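Local structure of uncharacterized protein aq_328 (Aquifex aeolicus, 1R4V) at residues H93-Q98 with R132-G137; K27-L32 with D103-L109; M141-I146 with V163-V167; L52-V56 with L138-H142; F64-R70 with I79-N85. The protein is of unknown function but adopts a histone fold within a single chain and may take part in protein heterodimerization. All coordinates share one frame; numbering follows the deposited sequence.

Contact 1. Residues H93-Q98 with R132-G137; sequences HIKNFQ and RNIMGG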
# COMPACT_ATOMS: atom_id res chain seq x y z
N HIS A 93 -7.77 7.33 3.75
CA HIS A 93 -6.53 6.73 4.24
C HIS A 93 -5.28 7.45 3.75
O HIS A 93 -4.34 7.63 4.52
CB HIS A 93 -6.49 5.25 3.88
CG HIS A 93 -7.38 4.42 4.75
ND1 HIS A 93 -8.45 3.71 4.26
CD2 HIS A 93 -7.37 4.22 6.08
CE1 HIS A 93 -9.06 3.10 5.26
NE2 HIS A 93 -8.42 3.39 6.38
N ILE A 94 -5.26 7.87 2.48
CA ILE A 94 -4.13 8.60 1.93
C ILE A 94 -3.97 9.94 2.66
O ILE A 94 -2.86 10.31 3.05
CB ILE A 94 -4.29 8.79 0.41
CG1 ILE A 94 -4.20 7.45 -0.31
CG2 ILE A 94 -3.21 9.72 -0.18
CD1 ILE A 94 -4.50 7.52 -1.78
N LYS A 95 -5.07 10.66 2.84
CA LYS A 95 -5.03 11.91 3.60
C LYS A 95 -4.56 11.73 5.04
O LYS A 95 -3.77 12.55 5.53
CB LYS A 95 -6.40 12.58 3.59
CG LYS A 95 -6.75 13.25 2.28
CD LYS A 95 -8.16 13.87 2.35
CE LYS A 95 -8.80 14.04 0.95
NZ LYS A 95 -7.84 14.63 -0.03
N ASN A 96 -5.04 10.69 5.71
CA ASN A 96 -4.60 10.39 7.08
C ASN A 96 -3.12 10.07 7.10
O ASN A 96 -2.43 10.47 8.04
CB ASN A 96 -5.33 9.22 7.74
CG ASN A 96 -6.80 9.47 7.99
OD1 ASN A 96 -7.28 10.61 7.99
ND2 ASN A 96 -7.54 8.39 8.21
N PHE A 97 -2.63 9.35 6.10
CA PHE A 97 -1.21 9.04 6.02
C PHE A 97 -0.33 10.29 5.91
O PHE A 97 0.72 10.37 6.56
CB PHE A 97 -0.85 8.09 4.87
CG PHE A 97 0.64 7.94 4.67
CD1 PHE A 97 1.38 7.16 5.53
CD2 PHE A 97 1.29 8.59 3.64
CE1 PHE A 97 2.76 7.03 5.37
CE2 PHE A 97 2.66 8.46 3.46
CZ PHE A 97 3.40 7.69 4.33
N GLN A 98 -0.76 11.25 5.11
CA GLN A 98 0.00 12.48 4.90
C GLN A 98 0.14 13.30 6.18
O GLN A 98 1.09 14.07 6.31
CB GLN A 98 -0.60 13.31 3.76
CG GLN A 98 -0.45 12.60 2.41
CD GLN A 98 -1.37 13.13 1.29
OE1 GLN A 98 -0.96 13.15 0.13
NE2 GLN A 98 -2.59 13.53 1.63
N ARG A 132 4.42 7.45 -2.82
CA ARG A 132 4.62 7.26 -1.38
C ARG A 132 3.33 7.50 -0.58
O ARG A 132 3.05 6.79 0.38
CB ARG A 132 5.79 8.11 -0.88
CG ARG A 132 5.58 9.62 -0.93
CD ARG A 132 6.82 10.40 -0.46
NE ARG A 132 7.33 9.79 0.77
CZ ARG A 132 6.77 9.93 1.96
NH1 ARG A 132 7.33 9.31 2.99
NH2 ARG A 132 5.69 10.69 2.15
N ASN A 133 2.53 8.47 -0.99
CA ASN A 133 1.25 8.75 -0.34
C ASN A 133 0.25 7.65 -0.61
O ASN A 133 -0.47 7.25 0.27
CB ASN A 133 0.72 10.11 -0.74
CG ASN A 133 1.65 11.21 -0.27
OD1 ASN A 133 2.21 11.14 0.83
ND2 ASN A 133 1.85 12.21 -1.12
N ILE A 134 0.22 7.14 -1.84
CA ILE A 134 -0.70 6.04 -2.17
C ILE A 134 -0.36 4.80 -1.36
O ILE A 134 -1.25 4.16 -0.80
CB ILE A 134 -0.64 5.77 -3.67
CG1 ILE A 134 -1.19 6.98 -4.42
CG2 ILE A 134 -1.44 4.51 -4.01
CD1 ILE A 134 -1.00 6.94 -5.93
N MSE A 135 0.92 4.45 -1.31
CA MSE A 135 1.35 3.27 -0.58
C MSE A 135 1.13 3.43 0.90
O MSE A 135 0.72 2.49 1.56
CB MSE A 135 2.82 2.94 -0.84
CG MSE A 135 2.97 1.40 -0.75
SE MSE A 135 4.81 1.03 -0.57
CE MSE A 135 4.82 -0.76 0.38
N GLY A 136 1.43 4.60 1.43
CA GLY A 136 1.15 4.90 2.83
C GLY A 136 -0.31 4.77 3.19
O GLY A 136 -0.62 4.20 4.22
N GLY A 137 -1.21 5.24 2.33
CA GLY A 137 -2.65 5.03 2.46
C GLY A 137 -3.07 3.56 2.40
O GLY A 137 -3.95 3.11 3.15
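The carbonyl oxygen of Arg132 takes the helical bond from Gly136 N (2.9 Å) and is also touched by the ring of Phe97, whose CE2 lies 3.5 Å from it. That ring is set by a first torsion of 172°, which turns CG away from the backbone N and drops the phenyl group into a hole lined by Arg132, Asn133, Gly136 and Gly137, a knob-into-hole fit. Gly136 CA stands over the centre of one face, 3.5 Å from the Phe97 ring centroid and 9° off the ring normal, which is CH-pi geometry, while Asn133 OD1 lies at the ring edge, in its plane. The two glycines explain the closeness of the helix axes, 7.7 Å at a crossing angle of 106°: a beta carbon on Gly136 would overlap Phe97, and one on Gly137 would overlap Ile94. In this histone-fold protein the contact thus seats helix 88-98 across the early part of the long helix 131-149. Ile94 uses both branches, CG2 lying 3.7 Å from Asn133 O and CD1 touching Ile134 CA and CG1. At the margin the amides of Gln98 and Asn133 are steeply turned against each other; Gln98 CG packs 3.4 Å from Asn133 OD1. Gln98 OE1 and Asn133 ND2 are close, but the angle is too poor for a hydrogen bond, and ND2 is instead hydrogen-bonded to Glu130. Arg132 sends NE to a salt bridge with Asp107.

Contact 2. Residues K27-L32 with D103-L109; sequences KGFDKL and DMGVDEL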
# COMPACT_ATOMS: atom_id res chain seq x y z
N LYS A 27 15.44 -2.96 4.31
CA LYS A 27 15.20 -1.59 4.79
C LYS A 27 13.72 -1.26 4.75
O LYS A 27 13.00 -1.72 3.87
CB LYS A 27 16.06 -0.60 4.00
CG LYS A 27 17.39 -0.27 4.67
CD LYS A 27 18.27 -1.48 4.99
CE LYS A 27 19.49 -1.10 5.84
NZ LYS A 27 19.27 -1.12 7.33
N GLY A 28 13.28 -0.48 5.73
CA GLY A 28 11.88 -0.17 5.96
C GLY A 28 11.15 -1.07 6.94
O GLY A 28 10.27 -0.57 7.64
N PHE A 29 11.49 -2.36 6.99
CA PHE A 29 10.79 -3.39 7.79
C PHE A 29 10.83 -2.97 9.25
O PHE A 29 9.83 -2.85 9.95
CB PHE A 29 11.44 -4.76 7.62
CG PHE A 29 11.03 -5.54 6.39
CD1 PHE A 29 10.86 -4.93 5.15
CD2 PHE A 29 10.84 -6.91 6.48
CE1 PHE A 29 10.51 -5.66 4.05
CE2 PHE A 29 10.47 -7.65 5.38
CZ PHE A 29 10.31 -7.03 4.15
N ASP A 30 12.07 -2.76 9.70
CA ASP A 30 12.37 -2.11 10.96
C ASP A 30 11.36 -1.04 11.37
O ASP A 30 10.66 -1.17 12.36
CB ASP A 30 13.79 -1.52 10.79
CG ASP A 30 14.11 -1.23 9.30
OD1 ASP A 30 13.98 -0.07 8.78
OD2 ASP A 30 14.48 -2.19 8.57
N LYS A 31 11.24 0.02 10.57
CA LYS A 31 10.41 1.18 10.85
C LYS A 31 8.92 0.91 10.77
O LYS A 31 8.11 1.51 11.50
CB LYS A 31 10.79 2.29 9.86
CG LYS A 31 12.23 2.72 10.14
CD LYS A 31 12.92 3.38 8.97
CE LYS A 31 12.46 4.77 8.79
NZ LYS A 31 13.65 5.61 8.41
N LEU A 32 8.55 0.01 9.85
CA LEU A 32 7.16 -0.39 9.70
C LEU A 32 6.76 -1.20 10.92
O LEU A 32 5.73 -0.94 11.52
CB LEU A 32 6.99 -1.23 8.45
CG LEU A 32 5.53 -1.60 8.11
CD1 LEU A 32 4.73 -0.39 7.69
CD2 LEU A 32 5.54 -2.66 7.05
N ASP A 103 8.28 8.40 10.52
CA ASP A 103 8.69 7.67 9.34
C ASP A 103 8.38 6.19 9.60
O ASP A 103 8.95 5.61 10.52
CB ASP A 103 10.17 7.91 9.15
CG ASP A 103 10.71 7.24 7.92
OD1 ASP A 103 11.95 7.35 7.76
OD2 ASP A 103 10.03 6.59 7.09
N MSE A 104 7.49 5.58 8.80
CA MSE A 104 7.20 4.14 8.93
C MSE A 104 7.83 3.30 7.83
O MSE A 104 7.48 2.13 7.65
CB MSE A 104 5.71 3.88 9.05
CG MSE A 104 4.91 4.18 7.80
SE MSE A 104 2.96 3.77 7.90
CE MSE A 104 2.34 5.35 8.85
N GLY A 105 8.78 3.87 7.11
CA GLY A 105 9.61 3.17 6.14
C GLY A 105 9.05 3.17 4.73
O GLY A 105 9.53 2.43 3.89
N VAL A 106 8.05 4.00 4.46
CA VAL A 106 7.32 3.92 3.18
C VAL A 106 8.23 4.10 1.97
O VAL A 106 8.10 3.36 1.00
CB VAL A 106 6.10 4.86 3.14
CG1 VAL A 106 5.41 4.82 1.79
CG2 VAL A 106 5.08 4.47 4.21
N ASP A 107 9.19 5.02 2.04
CA ASP A 107 10.11 5.23 0.93
C ASP A 107 10.98 4.02 0.65
O ASP A 107 11.20 3.69 -0.51
CB ASP A 107 10.98 6.46 1.16
CG ASP A 107 10.17 7.73 1.13
OD1 ASP A 107 10.36 8.59 2.02
OD2 ASP A 107 9.31 7.94 0.25
N GLU A 108 11.44 3.35 1.71
CA GLU A 108 12.23 2.15 1.54
C GLU A 108 11.32 1.01 1.10
O GLU A 108 11.72 0.17 0.29
CB GLU A 108 12.97 1.79 2.84
CG GLU A 108 13.83 2.91 3.41
CD GLU A 108 13.15 3.81 4.44
OE1 GLU A 108 12.06 4.39 4.15
OE2 GLU A 108 13.71 3.96 5.55
N LEU A 109 10.10 0.96 1.62
CA LEU A 109 9.21 -0.15 1.31
C LEU A 109 8.76 -0.08 -0.16
O LEU A 109 8.57 -1.09 -0.84
CB LEU A 109 8.02 -0.14 2.26
CG LEU A 109 8.34 -0.39 3.73
CD1 LEU A 109 7.09 -0.07 4.53
CD2 LEU A 109 8.84 -1.81 3.93
O HOH W 1 8.76 3.87 12.71
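Lys31 and Glu108 cross at about a right angle where the N-terminal ends of helices 29-40 and 106-113 meet, two helix starts that each have a glycine at the N-cap. Gly28 and Gly105 lie back to back, their CA atoms 4.0 Å apart. Both have positive phi, and a beta carbon on either would overlap the opposite segment as well as its own preceding carbonyl, so the close approach depends on bare backbone. Over this point runs Lys31, whose chain bends at CG-CD (chi3 76°) to bring NZ between two acids in a salt-bridge network. The link to Glu108 OE2 is weak, NZ standing 3.3 Å from it; a second salt bridge goes to Asp103 OD1, whose exact position is less sure. The other oxygen of Asp103, OD2, accepts from Gly105 N at 3.0 Å, from above the carboxylate plane, and so closes an Asx turn leading into the helix.

On the inner side Leu109 splits its branches. CD1 meets Leu32 CD2 at 3.9 Å, the two leucines crossing nearly perpendicularly, and CD2 lies 3.9 Å from Phe29 CD1. The Phe29 ring continues toward helix 46-62, where it touches Asp46, a zinc ligand together with Glu21; the side chain is about 6 Å from a bound zinc ion. Tyr112 meets the same ring edge-to-face. Beside the lysine, a water joins the two backbones, donating to Lys31 O at 2.7 Å and to Asp103 O at 2.8 Å.

Contact 3. Residues M141-I146 with V163-V167; sequences MHADVI and VAQIV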
# COMPACT_ATOMS: atom_id res chain seq x y z
N MSE A 141 -4.82 1.50 5.38
CA MSE A 141 -6.00 0.71 5.09
C MSE A 141 -5.87 -0.76 5.49
O MSE A 141 -6.77 -1.30 6.14
CB MSE A 141 -6.37 0.83 3.63
CG MSE A 141 -7.60 0.03 3.38
SE MSE A 141 -7.16 -1.70 2.48
CE MSE A 141 -9.02 -2.23 2.06
N HIS A 142 -4.77 -1.40 5.12
CA HIS A 142 -4.49 -2.77 5.55
C HIS A 142 -4.43 -2.91 7.07
O HIS A 142 -4.93 -3.88 7.58
CB HIS A 142 -3.20 -3.31 4.95
CG HIS A 142 -3.34 -3.77 3.54
ND1 HIS A 142 -3.47 -2.89 2.48
CD2 HIS A 142 -3.36 -5.01 3.01
CE1 HIS A 142 -3.56 -3.58 1.36
NE2 HIS A 142 -3.51 -4.86 1.65
N ALA A 143 -3.84 -1.96 7.78
CA ALA A 143 -3.83 -2.02 9.25
C ALA A 143 -5.26 -2.03 9.80
O ALA A 143 -5.56 -2.75 10.75
CB ALA A 143 -3.02 -0.85 9.82
N ASP A 144 -6.14 -1.24 9.21
CA ASP A 144 -7.54 -1.12 9.60
C ASP A 144 -8.22 -2.48 9.40
O ASP A 144 -8.91 -2.97 10.28
CB ASP A 144 -8.25 -0.02 8.80
CG ASP A 144 -9.69 0.24 9.27
OD1 ASP A 144 -9.94 0.36 10.49
OD2 ASP A 144 -10.66 0.35 8.48
N VAL A 145 -7.98 -3.11 8.26
CA VAL A 145 -8.58 -4.40 7.95
C VAL A 145 -8.00 -5.47 8.88
O VAL A 145 -8.77 -6.30 9.35
CB VAL A 145 -8.38 -4.75 6.46
CG1 VAL A 145 -8.94 -6.15 6.16
CG2 VAL A 145 -9.08 -3.67 5.60
N ILE A 146 -6.69 -5.46 9.15
CA ILE A 146 -6.10 -6.46 10.07
C ILE A 146 -6.81 -6.45 11.42
O ILE A 146 -7.19 -7.48 11.96
CB ILE A 146 -4.59 -6.20 10.26
CG1 ILE A 146 -3.82 -6.56 8.97
CG2 ILE A 146 -4.02 -6.94 11.46
CD1 ILE A 146 -2.48 -5.93 8.86
N VAL A 163 -6.77 -11.48 5.14
CA VAL A 163 -6.79 -10.03 4.92
C VAL A 163 -6.55 -9.70 3.44
O VAL A 163 -7.31 -8.94 2.85
CB VAL A 163 -5.79 -9.28 5.85
CG1 VAL A 163 -5.55 -7.83 5.45
CG2 VAL A 163 -6.26 -9.32 7.30
N ALA A 164 -5.53 -10.29 2.83
CA ALA A 164 -5.27 -10.10 1.41
C ALA A 164 -6.45 -10.46 0.50
O ALA A 164 -6.72 -9.74 -0.47
CB ALA A 164 -4.05 -10.87 0.96
N GLN A 165 -7.14 -11.56 0.81
CA GLN A 165 -8.35 -11.98 0.11
C GLN A 165 -9.47 -10.96 0.20
O GLN A 165 -10.09 -10.63 -0.81
CB GLN A 165 -8.86 -13.30 0.68
CG GLN A 165 -8.04 -14.50 0.27
CD GLN A 165 -8.66 -15.84 0.67
OE1 GLN A 165 -9.20 -16.53 -0.19
NE2 GLN A 165 -8.63 -16.19 1.97
N ILE A 166 -9.75 -10.46 1.39
CA ILE A 166 -10.86 -9.52 1.52
C ILE A 166 -10.52 -8.15 0.99
O ILE A 166 -11.41 -7.45 0.52
CB ILE A 166 -11.49 -9.49 2.93
CG1 ILE A 166 -10.54 -8.96 3.98
CG2 ILE A 166 -12.01 -10.88 3.30
CD1 ILE A 166 -11.16 -8.94 5.37
N VAL A 167 -9.25 -7.76 1.05
CA VAL A 167 -8.81 -6.51 0.45
C VAL A 167 -8.98 -6.58 -1.07
O VAL A 167 -9.49 -5.64 -1.67
CB VAL A 167 -7.36 -6.21 0.81
CG1 VAL A 167 -6.73 -5.19 -0.13
CG2 VAL A 167 -7.32 -5.72 2.26
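Helices 141-146 and 163-167 cross at 116° with axes 10.3 Å apart at closest approach, and their backbones come nearest at Ile146 and Val163, CA to CA 6.3 Å. The spacing is filled largely by valine and isoleucine side chains, with the His142 ring. Val145 points across the gap, and its CG1 lies closest to two residues of the facing helix: Val163 CG1 at 3.8 Å and Ile166 CD1 at 3.7 Å, each sliding past Val145 in the opposite direction. Ile166 reaches there because its CG1 sits between backbone N and carbonyl carbon (chi1 66°), with the chain extended beyond. With its other methyl, CG2, Val163 packs 4.0 Å from Ile146 CG1, the two side chains crossing at about a right angle. Met141, a selenomethionine with two conformers, meets Val167 CG2 in one of them, a placement that is doubtful.

His142 presents a ring face to Val167: CG2 lies 4.2 Å from the ring centroid, 24° off the normal and displaced toward the rim, a CH-pi contact. The ring nitrogens are engaged elsewhere, ND1 with Leu138 O and NE2 with the hydroxyl of Ser55. Cutting the imidazole back to an alanine is likely to open a gap beside Val167 CG2 and leave the Ser55 hydroxyl without its ring partner. Helix 157-168 also carries Glu158 and Glu161, ligands of a zinc ion, the side chain of Val163 being about 12 Å from a bound zinc ion. A long helix followed, after a loop, by a shorter one folded back across it is the arrangement expected of the central and last helices of a histone fold.

Contact 4. Residues L52-V56 with L138-H142; sequences LLNSV and LLLMH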
# COMPACT_ATOMS: atom_id res chain seq x y z
N LEU A 52 1.86 -8.75 3.89
CA LEU A 52 1.26 -7.42 3.90
C LEU A 52 1.71 -6.63 2.67
O LEU A 52 0.89 -6.08 1.94
CB LEU A 52 1.64 -6.68 5.18
CG LEU A 52 1.34 -5.18 5.26
CD1 LEU A 52 -0.19 -4.93 5.14
CD2 LEU A 52 1.87 -4.66 6.55
N LEU A 53 3.01 -6.60 2.43
CA LEU A 53 3.56 -5.89 1.27
C LEU A 53 3.14 -6.48 -0.08
O LEU A 53 2.95 -5.73 -1.04
CB LEU A 53 5.08 -5.81 1.36
CG LEU A 53 5.66 -5.06 2.55
CD1 LEU A 53 7.20 -5.13 2.46
CD2 LEU A 53 5.18 -3.64 2.60
N ASN A 54 2.98 -7.80 -0.16
CA ASN A 54 2.51 -8.40 -1.40
C ASN A 54 1.06 -7.98 -1.66
O ASN A 54 0.69 -7.75 -2.80
CB ASN A 54 2.64 -9.91 -1.43
CG ASN A 54 4.08 -10.37 -1.61
OD1 ASN A 54 4.94 -9.63 -2.08
ND2 ASN A 54 4.34 -11.63 -1.24
N SER A 55 0.26 -7.86 -0.60
CA SER A 55 -1.12 -7.42 -0.71
C SER A 55 -1.20 -5.93 -1.09
O SER A 55 -2.02 -5.53 -1.92
CB SER A 55 -1.88 -7.72 0.59
OG SER A 55 -3.20 -7.25 0.51
N VAL A 56 -0.34 -5.11 -0.50
CA VAL A 56 -0.25 -3.69 -0.84
C VAL A 56 0.10 -3.54 -2.33
O VAL A 56 -0.53 -2.78 -3.07
CB VAL A 56 0.74 -2.94 0.09
CG1 VAL A 56 1.03 -1.55 -0.42
CG2 VAL A 56 0.17 -2.88 1.51
N LEU A 138 -2.46 2.81 1.49
CA LEU A 138 -2.72 1.38 1.37
C LEU A 138 -2.24 0.64 2.62
O LEU A 138 -2.87 -0.31 3.06
CB LEU A 138 -2.07 0.80 0.11
CG LEU A 138 -2.75 1.17 -1.21
CD1 LEU A 138 -1.83 0.78 -2.34
CD2 LEU A 138 -4.16 0.54 -1.32
N LEU A 139 -1.14 1.07 3.21
CA LEU A 139 -0.64 0.46 4.45
C LEU A 139 -1.60 0.72 5.60
O LEU A 139 -1.92 -0.22 6.35
CB LEU A 139 0.77 0.94 4.75
CG LEU A 139 1.87 0.26 3.93
CD1 LEU A 139 3.11 1.14 4.06
CD2 LEU A 139 2.16 -1.15 4.42
N LEU A 140 -2.10 1.95 5.74
CA LEU A 140 -3.04 2.27 6.81
C LEU A 140 -4.35 1.57 6.63
O LEU A 140 -4.92 1.14 7.61
CB LEU A 140 -3.34 3.76 6.89
CG LEU A 140 -2.14 4.61 7.32
CD1 LEU A 140 -2.64 6.03 7.47
CD2 LEU A 140 -1.48 4.10 8.59
N MSE A 141 -4.82 1.50 5.38
CA MSE A 141 -6.00 0.71 5.09
C MSE A 141 -5.87 -0.76 5.49
O MSE A 141 -6.77 -1.30 6.14
CB MSE A 141 -6.37 0.83 3.63
CG MSE A 141 -7.60 0.03 3.38
SE MSE A 141 -7.16 -1.70 2.48
CE MSE A 141 -9.02 -2.23 2.06
N HIS A 142 -4.77 -1.40 5.12
CA HIS A 142 -4.49 -2.77 5.55
C HIS A 142 -4.43 -2.91 7.07
O HIS A 142 -4.93 -3.88 7.58
CB HIS A 142 -3.20 -3.31 4.95
CG HIS A 142 -3.34 -3.77 3.54
ND1 HIS A 142 -3.47 -2.89 2.48
CD2 HIS A 142 -3.36 -5.01 3.01
CE1 HIS A 142 -3.56 -3.58 1.36
NE2 HIS A 142 -3.51 -4.86 1.65
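Two first torsions bring Ser55 and His142 together: OG of Ser55 is turned away from its backbone N (177°), and the imidazole of His142 swings beside its own N (-79°), so that hydroxyl and ring edge meet between the helices. Ser55 lies on helix 46-62 and His142 on helix 131-149, the longest two of the chain, whose short segments here cross at 121°, consistent with the crossing of long central helices in a histone-fold pair. Ser55 OG lies in the ring plane, 2.7 Å from His142 NE2, and either atom could be the donor.

The ring is also sandwiched. Val56 CG2 stands over one face, 3.9 Å from the His142 centroid and offset toward the rim, while Val167 covers the opposite face. Leu52 slides past in the opposite direction, CD1 coming to 3.4 Å from His142 CB. Beyond the imidazole the contact is aliphatic: Leu139 CD2 lies 3.9 Å from Val56 CG2 and also meets Leu52, and Val56 CG1 packs on Leu138 CB. Both nitrogens fix the rotation of the ring, ND1 of His142 donating to Leu138 O at 2.7 Å, an oxygen that takes the backbone N of His142 from the opposite face of its carbonyl plane.

Contact 5. Residues F64-R70 with I79-N85; sequences FYGAEQR and IALADLN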
# COMPACT_ATOMS: atom_id res chain seq x y z
N PHE A 64 -4.75 0.77 -11.14
CA PHE A 64 -4.59 1.08 -12.56
C PHE A 64 -5.72 0.53 -13.45
O PHE A 64 -5.73 0.74 -14.66
CB PHE A 64 -3.19 0.65 -13.02
CG PHE A 64 -2.12 1.55 -12.51
CD1 PHE A 64 -1.63 1.41 -11.20
CD2 PHE A 64 -1.60 2.58 -13.29
CE1 PHE A 64 -0.67 2.26 -10.70
CE2 PHE A 64 -0.63 3.41 -12.78
CZ PHE A 64 -0.16 3.26 -11.50
N TYR A 65 -6.71 -0.16 -12.88
CA TYR A 65 -7.91 -0.55 -13.62
C TYR A 65 -8.61 0.68 -14.20
O TYR A 65 -8.93 1.64 -13.48
CB TYR A 65 -8.90 -1.30 -12.72
CG TYR A 65 -10.23 -1.61 -13.38
CD1 TYR A 65 -10.35 -2.71 -14.24
CD2 TYR A 65 -11.36 -0.82 -13.14
CE1 TYR A 65 -11.59 -3.00 -14.87
CE2 TYR A 65 -12.59 -1.11 -13.74
CZ TYR A 65 -12.70 -2.19 -14.62
OH TYR A 65 -13.95 -2.45 -15.18
N GLY A 66 -8.82 0.66 -15.50
CA GLY A 66 -9.44 1.76 -16.22
C GLY A 66 -8.56 2.96 -16.49
O GLY A 66 -9.00 3.85 -17.22
N ALA A 67 -7.32 2.98 -15.99
CA ALA A 67 -6.49 4.17 -16.07
C ALA A 67 -6.04 4.58 -17.48
O ALA A 67 -6.05 5.76 -17.81
CB ALA A 67 -5.31 4.10 -15.14
N GLU A 68 -5.64 3.63 -18.30
CA GLU A 68 -5.28 3.97 -19.68
C GLU A 68 -6.44 4.55 -20.45
O GLU A 68 -6.24 5.52 -21.19
CB GLU A 68 -4.70 2.76 -20.40
CG GLU A 68 -3.35 2.37 -19.84
CD GLU A 68 -2.73 1.17 -20.55
OE1 GLU A 68 -1.56 1.24 -20.95
OE2 GLU A 68 -3.40 0.12 -20.70
N GLN A 69 -7.65 4.00 -20.27
CA GLN A 69 -8.81 4.54 -20.95
C GLN A 69 -9.13 5.95 -20.52
O GLN A 69 -9.41 6.79 -21.38
CB GLN A 69 -10.04 3.67 -20.71
CG GLN A 69 -11.26 4.20 -21.37
CD GLN A 69 -11.18 4.13 -22.86
OE1 GLN A 69 -11.61 3.13 -23.42
NE2 GLN A 69 -10.70 5.20 -23.51
N ARG A 70 -9.09 6.20 -19.20
CA ARG A 70 -9.41 7.52 -18.68
C ARG A 70 -8.36 8.49 -19.23
O ARG A 70 -8.72 9.60 -19.63
CB ARG A 70 -9.43 7.52 -17.16
CG ARG A 70 -10.50 6.63 -16.58
CD ARG A 70 -10.60 6.76 -15.05
NE ARG A 70 -11.41 5.67 -14.52
CZ ARG A 70 -10.95 4.59 -13.92
NH1 ARG A 70 -9.66 4.36 -13.70
NH2 ARG A 70 -11.84 3.70 -13.54
N ILE A 79 -0.36 8.29 -17.69
CA ILE A 79 -1.35 8.18 -16.63
C ILE A 79 -1.10 9.22 -15.56
O ILE A 79 0.01 9.34 -15.05
CB ILE A 79 -1.28 6.78 -16.03
CG1 ILE A 79 -1.63 5.77 -17.13
CG2 ILE A 79 -2.26 6.67 -14.84
CD1 ILE A 79 -1.07 4.44 -16.85
N ALA A 80 -2.14 9.96 -15.22
CA ALA A 80 -2.16 10.94 -14.15
C ALA A 80 -2.92 10.37 -12.95
O ALA A 80 -3.65 9.39 -13.06
CB ALA A 80 -2.87 12.20 -14.58
N LEU A 81 -2.75 11.02 -11.81
CA LEU A 81 -3.45 10.65 -10.58
C LEU A 81 -4.97 10.59 -10.79
O LEU A 81 -5.61 9.65 -10.30
CB LEU A 81 -3.11 11.61 -9.44
CG LEU A 81 -3.77 11.35 -8.08
CD1 LEU A 81 -3.31 10.01 -7.56
CD2 LEU A 81 -3.42 12.44 -7.07
N ALA A 82 -5.51 11.59 -11.51
CA ALA A 82 -6.94 11.70 -11.84
C ALA A 82 -7.49 10.50 -12.60
O ALA A 82 -8.71 10.28 -12.61
CB ALA A 82 -7.19 12.91 -12.69
N ASP A 83 -6.61 9.75 -13.26
CA ASP A 83 -6.97 8.57 -14.05
C ASP A 83 -7.03 7.28 -13.24
O ASP A 83 -7.47 6.28 -13.74
CB ASP A 83 -5.94 8.35 -15.17
CG ASP A 83 -5.82 9.53 -16.11
OD1 ASP A 83 -6.87 10.18 -16.40
OD2 ASP A 83 -4.73 9.89 -16.62
N LEU A 84 -6.53 7.27 -12.01
CA LEU A 84 -6.50 6.04 -11.21
C LEU A 84 -7.87 5.70 -10.63
O LEU A 84 -8.76 6.55 -10.52
CB LEU A 84 -5.49 6.12 -10.09
CG LEU A 84 -4.02 6.28 -10.49
CD1 LEU A 84 -3.15 6.11 -9.26
CD2 LEU A 84 -3.59 5.29 -11.56
N ASN A 85 -8.00 4.42 -10.27
CA ASN A 85 -9.22 3.87 -9.71
C ASN A 85 -9.27 4.06 -8.18
O ASN A 85 -9.74 3.18 -7.49
CB ASN A 85 -9.30 2.38 -10.11
CG ASN A 85 -10.71 1.87 -10.23
OD1 ASN A 85 -11.53 2.45 -10.93
ND2 ASN A 85 -11.00 0.75 -9.57
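Arg70 supplies polar links between the start of helix 67-73 and the loop before helix 88-98, next to strand 78-79, which pairs with 122-123 in a short loop-to-loop bridge of the kind histone-fold pairs form. With its chain extended from CG to NE, Arg70 sends NH1 to two carbonyls: Asp83 O across the contact (2.9 Å), in the guanidinium plane, and Tyr65 O (2.8 Å), met in the carbonyl plane on a lone pair. NH2 adds a weak bond to Asn85 OD1, guanidinium and amide planes lying 14° apart. A leucine in place of Arg70 would probably leave the carbonyls of Asp83 and Tyr65 without this shared donor and remove the weak hold on Asn85 OD1. Ala67 CA adds a CA-H...O contact of 3.3 Å with Asp83 O.

The apolar contacts centre on Phe64 and Ala67. Leu84 CD2 stands over one face of the Phe64 ring, 3.8 Å from its centroid, a CH-pi contact, while Ile79 CD1 approaches the ring edge. Ala67 CB touches Ile79 CG2 and Leu84 CD2, both on one side of it.

Asp83 OD1 forms a salt bridge with Arg76, and OD2 holds the loop from within, accepting from Ala80 N at 2.9 Å, nearly straight at 170°.

Overall arrangement
From the N terminus, 27-32 opens contact 2 and 52-56 opens contact 4 before either is closed. Contact 5 is the first to close, a short loop within both, tying the start of helix 67-73 to the loop before helix 88-98. Contact 1 opens at 93-98, contact 2 closes at 103-109, joining the starts of helices 29-40 and 106-113, and contact 1 closes at 132-137; these two therefore cross, as do contacts 2 and 4. Contact 4 closes at 138-142 and encloses contact 1, while contact 3 begins there, sharing Met141 and His142, and closes at 163-167. Contacts 1, 3 and 4 thus gather three helices along helix 131-149. Contacts 2 and 5 lie on opposite sides of the chain's centre.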